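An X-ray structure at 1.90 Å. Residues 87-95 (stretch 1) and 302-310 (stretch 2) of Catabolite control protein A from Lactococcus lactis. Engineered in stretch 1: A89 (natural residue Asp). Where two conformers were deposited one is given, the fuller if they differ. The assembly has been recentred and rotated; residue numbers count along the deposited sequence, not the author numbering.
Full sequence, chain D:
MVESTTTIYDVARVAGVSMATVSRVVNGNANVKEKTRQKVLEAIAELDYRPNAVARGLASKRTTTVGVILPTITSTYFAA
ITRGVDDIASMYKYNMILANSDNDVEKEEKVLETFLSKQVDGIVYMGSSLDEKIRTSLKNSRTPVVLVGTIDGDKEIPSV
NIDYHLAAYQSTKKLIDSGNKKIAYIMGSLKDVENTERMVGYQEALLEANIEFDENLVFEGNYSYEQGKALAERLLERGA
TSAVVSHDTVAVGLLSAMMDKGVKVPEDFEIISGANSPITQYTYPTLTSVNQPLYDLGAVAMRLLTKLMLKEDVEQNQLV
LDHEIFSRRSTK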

ATOM      1  N   ASP D  87       7.178  15.581  -1.016  1.00 20.99           N
ATOM      2  CA  ASP D  87       7.610  16.345  -2.164  1.00 22.09           C
ATOM      3  C   ASP D  87       7.764  17.846  -1.878  1.00 22.31           C
ATOM      4  O   ASP D  87       8.757  18.474  -2.326  1.00 22.18           O
ATOM      5  CB  ASP D  87       6.689  16.075  -3.352  1.00 22.24           C
ATOM      6  CG  ASP D  87       7.011  14.749  -4.042  1.00 24.17           C
ATOM      7  OD1 ASP D  87       7.897  14.026  -3.520  1.00 25.29           O
ATOM      8  OD2 ASP D  87       6.352  14.415  -5.073  1.00 27.60           O
ATOM      9  N   ILE D  88       6.814  18.412  -1.134  1.00 21.89           N
ATOM     10  CA  ILE D  88       6.857  19.827  -0.814  1.00 22.54           C
ATOM     11  C   ILE D  88       7.944  20.141   0.217  1.00 22.83           C
ATOM     12  O   ILE D  88       8.677  21.154   0.101  1.00 23.22           O
ATOM     13  CB  ILE D  88       5.470  20.342  -0.324  1.00 22.42           C
ATOM     14  CG1 ILE D  88       4.400  20.186  -1.430  1.00 23.60           C
ATOM     15  CG2 ILE D  88       5.565  21.806   0.162  1.00 23.85           C
ATOM     16  CD1 ILE D  88       4.559  21.169  -2.576  1.00 23.88           C
ATOM     17  N   ALA D  89       8.057  19.293   1.229  1.00 22.58           N
ATOM     18  CA  ALA D  89       9.099  19.461   2.246  1.00 23.04           C
ATOM     19  C   ALA D  89      10.516  19.296   1.642  1.00 23.52           C
ATOM     20  O   ALA D  89      11.422  20.090   1.905  1.00 23.19           O
ATOM     21  CB  ALA D  89       8.882  18.462   3.397  1.00 23.45           C
ATOM     22  N   SER D  90      10.693  18.291   0.794  1.00 22.88           N
ATOM     23  CA  SER D  90      11.970  18.062   0.129  1.00 23.16           C
ATOM     24  C   SER D  90      12.418  19.191  -0.836  1.00 23.36           C
ATOM     25  O   SER D  90      13.628  19.403  -1.046  1.00 22.55           O
ATOM     26  CB  SER D  90      11.934  16.720  -0.601  0.50 22.99           C
ATOM     27  OG  SER D  90      11.802  15.677   0.350  0.50 24.26           O
ATOM     28  N   MET D  91      11.460  19.923  -1.389  1.00 22.70           N
ATOM     29  CA  MET D  91      11.741  21.086  -2.216  1.00 24.28           C
ATOM     30  C   MET D  91      12.542  22.145  -1.447  1.00 22.42           C
ATOM     31  O   MET D  91      13.373  22.846  -2.026  1.00 22.88           O
ATOM     32  CB  MET D  91      10.419  21.677  -2.695  1.00 23.89           C
ATOM     33  CG  MET D  91      10.535  22.801  -3.672  1.00 27.47           C
ATOM     34  SD  MET D  91       8.962  23.119  -4.494  1.00 31.29           S
ATOM     35  CE  MET D  91       7.878  23.450  -3.110  1.00 29.12           C
ATOM     36  N   TYR D  92      12.252  22.273  -0.150  1.00 22.12           N
ATOM     37  CA  TYR D  92      12.959  23.207   0.724  1.00 22.16           C
ATOM     38  C   TYR D  92      14.110  22.555   1.500  1.00 21.89           C
ATOM     39  O   TYR D  92      14.690  23.182   2.359  1.00 19.71           O
ATOM     40  CB  TYR D  92      11.980  23.861   1.696  1.00 23.43           C
ATOM     41  CG  TYR D  92      10.888  24.657   1.020  1.00 24.35           C
ATOM     42  CD1 TYR D  92      11.182  25.823   0.303  1.00 25.29           C
ATOM     43  CD2 TYR D  92       9.568  24.235   1.069  1.00 25.63           C
ATOM     44  CE1 TYR D  92      10.169  26.554  -0.340  1.00 24.87           C
ATOM     45  CE2 TYR D  92       8.557  24.968   0.461  1.00 26.53           C
ATOM     46  CZ  TYR D  92       8.869  26.129  -0.237  1.00 26.02           C
ATOM     47  OH  TYR D  92       7.867  26.850  -0.851  1.00 26.74           O
ATOM     48  N   LYS D  93      14.417  21.293   1.177  1.00 22.09           N
ATOM     49  CA  LYS D  93      15.385  20.464   1.885  1.00 22.63           C
ATOM     50  C   LYS D  93      15.140  20.354   3.410  1.00 22.79           C
ATOM     51  O   LYS D  93      16.078  20.319   4.208  1.00 22.21           O
ATOM     52  CB  LYS D  93      16.808  20.923   1.553  1.00 23.64           C
ATOM     53  CG  LYS D  93      16.951  21.433   0.131  1.00 25.59           C
ATOM     54  CD  LYS D  93      18.151  20.922  -0.666  1.00 30.23           C
ATOM     55  CE  LYS D  93      19.460  20.979   0.052  1.00 31.00           C
ATOM     56  NZ  LYS D  93      20.615  20.632  -0.849  1.00 33.46           N
ATOM     57  N   TYR D  94      13.866  20.296   3.801  1.00 22.58           N
ATOM     58  CA  TYR D  94      13.492  20.080   5.208  1.00 22.62           C
ATOM     59  C   TYR D  94      13.722  18.603   5.547  1.00 23.34           C
ATOM     60  O   TYR D  94      13.669  17.739   4.657  1.00 23.69           O
ATOM     61  CB  TYR D  94      12.011  20.403   5.479  1.00 22.33           C
ATOM     62  CG  TYR D  94      11.578  21.844   5.259  1.00 21.83           C
ATOM     63  CD1 TYR D  94      12.498  22.909   5.259  1.00 21.81           C
ATOM     64  CD2 TYR D  94      10.218  22.147   5.097  1.00 22.60           C
ATOM     65  CE1 TYR D  94      12.072  24.223   5.071  1.00 22.01           C
ATOM     66  CE2 TYR D  94       9.785  23.448   4.902  1.00 20.99           C
ATOM     67  CZ  TYR D  94      10.704  24.478   4.894  1.00 21.01           C
ATOM     68  OH  TYR D  94      10.225  25.734   4.697  1.00 21.45           O
ATOM     69  N   ASN D  95      13.954  18.308   6.812  1.00 22.92           N
ATOM     70  CA  ASN D  95      13.985  16.911   7.274  1.00 23.98           C
ATOM     71  C   ASN D  95      12.564  16.424   7.519  1.00 24.00           C
ATOM     72  O   ASN D  95      11.716  17.176   7.994  1.00 23.84           O
ATOM     73  CB  ASN D  95      14.802  16.763   8.568  1.00 24.57           C
ATOM     74  CG  ASN D  95      16.226  17.243   8.435  1.00 25.00           C
ATOM     75  OD1 ASN D  95      16.727  17.941   9.320  1.00 28.85           O
ATOM     76  ND2 ASN D  95      16.886  16.862   7.368  1.00 19.77           N
ATOM     77  N   MET D 302       1.137  20.616   3.349  1.00 19.66           N
ATOM     78  CA  MET D 302       2.539  20.956   3.628  1.00 20.07           C
ATOM     79  C   MET D 302       2.848  22.434   3.223  1.00 20.81           C
ATOM     80  O   MET D 302       3.638  23.128   3.887  1.00 20.43           O
ATOM     81  CB  MET D 302       3.479  19.933   2.966  1.00 19.97           C
ATOM     82  CG  MET D 302       4.921  20.051   3.391  1.00 19.99           C
ATOM     83  SD  MET D 302       5.264  19.815   5.164  1.00 22.22           S
ATOM     84  CE  MET D 302       6.059  21.374   5.543  1.00 21.66           C
ATOM     85  N   ARG D 303       2.181  22.919   2.179  1.00 21.69           N
ATOM     86  CA  ARG D 303       2.271  24.338   1.779  1.00 21.80           C
ATOM     87  C   ARG D 303       1.780  25.258   2.895  1.00 22.08           C
ATOM     88  O   ARG D 303       2.405  26.296   3.183  1.00 20.69           O
ATOM     89  CB  ARG D 303       1.482  24.600   0.489  1.00 22.49           C
ATOM     90  CG  ARG D 303       2.219  24.194  -0.758  1.00 25.04           C
ATOM     91  CD  ARG D 303       1.425  24.488  -2.014  1.00 27.89           C
ATOM     92  NE  ARG D 303       1.984  23.747  -3.142  1.00 28.63           N
ATOM     93  CZ  ARG D 303       1.310  22.928  -3.942  1.00 31.80           C
ATOM     94  NH1 ARG D 303      -0.007  22.736  -3.791  1.00 33.58           N
ATOM     95  NH2 ARG D 303       1.965  22.312  -4.927  1.00 31.45           N
ATOM     96  N   LEU D 304       0.662  24.869   3.521  1.00 21.23           N
ATOM     97  CA  LEU D 304       0.079  25.628   4.605  1.00 21.97           C
ATOM     98  C   LEU D 304       1.040  25.592   5.805  1.00 21.06           C
ATOM     99  O   LEU D 304       1.390  26.630   6.367  1.00 20.05           O
ATOM    100  CB  LEU D 304      -1.312  25.063   4.965  1.00 22.46           C
ATOM    101  CG  LEU D 304      -2.094  25.697   6.126  1.00 24.22           C
ATOM    102  CD1 LEU D 304      -2.236  27.143   5.912  1.00 27.82           C
ATOM    103  CD2 LEU D 304      -3.470  25.082   6.272  1.00 24.78           C
ATOM    104  N   LEU D 305       1.490  24.397   6.173  1.00 21.12           N
ATOM    105  CA  LEU D 305       2.417  24.255   7.300  1.00 21.04           C
ATOM    106  C   LEU D 305       3.714  25.091   7.109  1.00 21.37           C
ATOM    107  O   LEU D 305       4.242  25.625   8.065  1.00 20.50           O
ATOM    108  CB  LEU D 305       2.761  22.788   7.568  1.00 21.32           C
ATOM    109  CG  LEU D 305       3.601  22.459   8.827  1.00 20.99           C
ATOM    110  CD1 LEU D 305       2.934  22.917  10.152  1.00 21.25           C
ATOM    111  CD2 LEU D 305       3.909  20.986   8.903  1.00 22.26           C
ATOM    112  N   THR D 306       4.216  25.154   5.878  1.00 20.85           N
ATOM    113  CA  THR D 306       5.407  25.902   5.544  1.00 21.32           C
ATOM    114  C   THR D 306       5.226  27.362   5.953  1.00 21.63           C
ATOM    115  O   THR D 306       6.146  27.979   6.526  1.00 21.40           O
ATOM    116  CB  THR D 306       5.747  25.769   4.027  1.00 21.66           C
ATOM    117  OG1 THR D 306       6.080  24.414   3.746  1.00 20.39           O
ATOM    118  CG2 THR D 306       6.972  26.621   3.640  1.00 21.68           C
ATOM    119  N   LYS D 307       4.033  27.902   5.710  1.00 21.37           N
ATOM    120  CA  LYS D 307       3.752  29.294   6.081  1.00 21.96           C
ATOM    121  C   LYS D 307       3.691  29.474   7.598  1.00 22.21           C
ATOM    122  O   LYS D 307       4.239  30.439   8.114  1.00 22.44           O
ATOM    123  CB  LYS D 307       2.440  29.774   5.444  1.00 21.40           C
ATOM    124  CG  LYS D 307       2.405  29.736   3.934  1.00 21.45           C
ATOM    125  CD  LYS D 307       0.976  29.918   3.437  1.00 24.97           C
ATOM    126  CE  LYS D 307       0.870  29.804   1.929  1.00 26.03           C
ATOM    127  NZ  LYS D 307      -0.527  30.055   1.487  1.00 26.47           N
ATOM    128  N   LEU D 308       3.045  28.534   8.293  1.00 22.62           N
ATOM    129  CA  LEU D 308       2.931  28.586   9.743  1.00 24.06           C
ATOM    130  C   LEU D 308       4.303  28.571  10.391  1.00 24.25           C
ATOM    131  O   LEU D 308       4.573  29.348  11.322  1.00 24.86           O
ATOM    132  CB  LEU D 308       2.048  27.439  10.277  1.00 23.95           C
ATOM    133  CG  LEU D 308       0.592  27.460   9.747  1.00 25.74           C
ATOM    134  CD1 LEU D 308      -0.232  26.335  10.366  1.00 25.66           C
ATOM    135  CD2 LEU D 308      -0.091  28.815   9.994  1.00 28.19           C
ATOM    136  N   MET D 309       5.189  27.721   9.882  1.00 24.45           N
ATOM    137  CA  MET D 309       6.518  27.579  10.461  1.00 24.48           C
ATOM    138  C   MET D 309       7.395  28.801  10.220  1.00 25.42           C
ATOM    139  O   MET D 309       8.332  29.012  10.956  1.00 24.80           O
ATOM    140  CB  MET D 309       7.214  26.327   9.920  1.00 24.52           C
ATOM    141  CG  MET D 309       6.532  25.022  10.325  1.00 24.39           C
ATOM    142  SD  MET D 309       7.492  23.552   9.878  1.00 23.41           S
ATOM    143  CE  MET D 309       7.475  23.550   8.073  1.00 26.43           C
ATOM    144  N   LEU D 310       7.112  29.554   9.157  1.00 26.20           N
ATOM    145  CA  LEU D 310       7.751  30.847   8.904  1.00 27.56           C
ATOM    146  C   LEU D 310       7.078  32.035   9.629  1.00 29.32           C
ATOM    147  O   LEU D 310       7.437  33.193   9.389  1.00 28.99           O
ATOM    148  CB  LEU D 310       7.778  31.115   7.404  1.00 27.38           C
ATOM    149  CG  LEU D 310       8.741  30.272   6.574  1.00 27.56           C
ATOM    150  CD1 LEU D 310       8.324  30.354   5.100  1.00 28.94           C
ATOM    151  CD2 LEU D 310      10.160  30.699   6.765  1.00 26.99           C
TER
HETATM  152  O   HOH W   1       8.686  26.626   6.833  1.00 25.41           O

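How do two segments more than 200 residues apart in sequence come to lie together? Each contributes a stretch of helix, 87-91 and 302-309, and the two axes approach to 9.8 Å with 41° between their N-to-C directions. The helices therefore run in broadly the same sense but splay. The backbones are nearest at I88 and M302, whose CA atoms are 6.3 Å apart. Further along the first stretch, Y94 N bonds to A89 O at 3.1 Å, across a turn in which K93 takes positive phi and psi, and after this turn Y94 lies against the second helix. Together the stretches bury 356 Å², with no direct hydrogen bond between them, so the joint rests on packing and one bridging water.

What does I88, the residue with the most surface covered, pack against? Its CA-to-CB bond points toward the second helix, and the side chain lies over two consecutive residues there. The CG2 methyl of I88 sits 3.7 Å from CG of M302, an apolar contact made where the backbones come closest. At the far end of the side chain, CD1 of I88 is 3.7 Å from NH2 of R303. The CA-to-CB bond of R303 points sideways to the first stretch, but its long chain, extended through chi2 and chi3, brings the guanidinium nearer. This is van der Waals contact rather than polar pairing, since the isoleucine side chain has no polar atom.

Why does M302 touch so much of the first stretch? It is long and flexible, and its chi1 t, chi2 p conformation carries it from I88 past A89 to Y94. CG of M302 lies 3.9 Å from the backbone N of A89, while SD of M302 is 4.2 Å from CB of A89, the engineered residue, whose small methyl group makes a simple apolar contact. Further out, CE of M302 reaches the edge of the Y94 ring, 4.3 Å from CD2 of Y94. The backbone of M302 has a second role within its own helix: its O accepts a hydrogen bond from OG1 of T306 at 2.8 Å. That bond satisfies the threonine hydroxyl as a donor in a mainly apolar setting.

How does Y94 combine apolar packing with a polar link? The CA-to-CB bond of Y94 points toward the second helix, and with chi1 m CE2 of Y94 lies 3.9 Å from CE of M309, so two methionine methyl groups meet the same aromatic ring. The hydroxyl extends further: OH of Y94 is 3.5 Å from CG2 of T306, a contact with a methyl group. Y92 adds to this methyl's surroundings, its CE2 lying 3.9 Å from CG2 of T306. The polar link is water 1, which lies 2.8 Å from OH of Y94 and donates a hydrogen bond to O of T306 at 2.9 Å. Through it the tyrosine hydroxyl is tied to the backbone of the second helix near its C-terminal end.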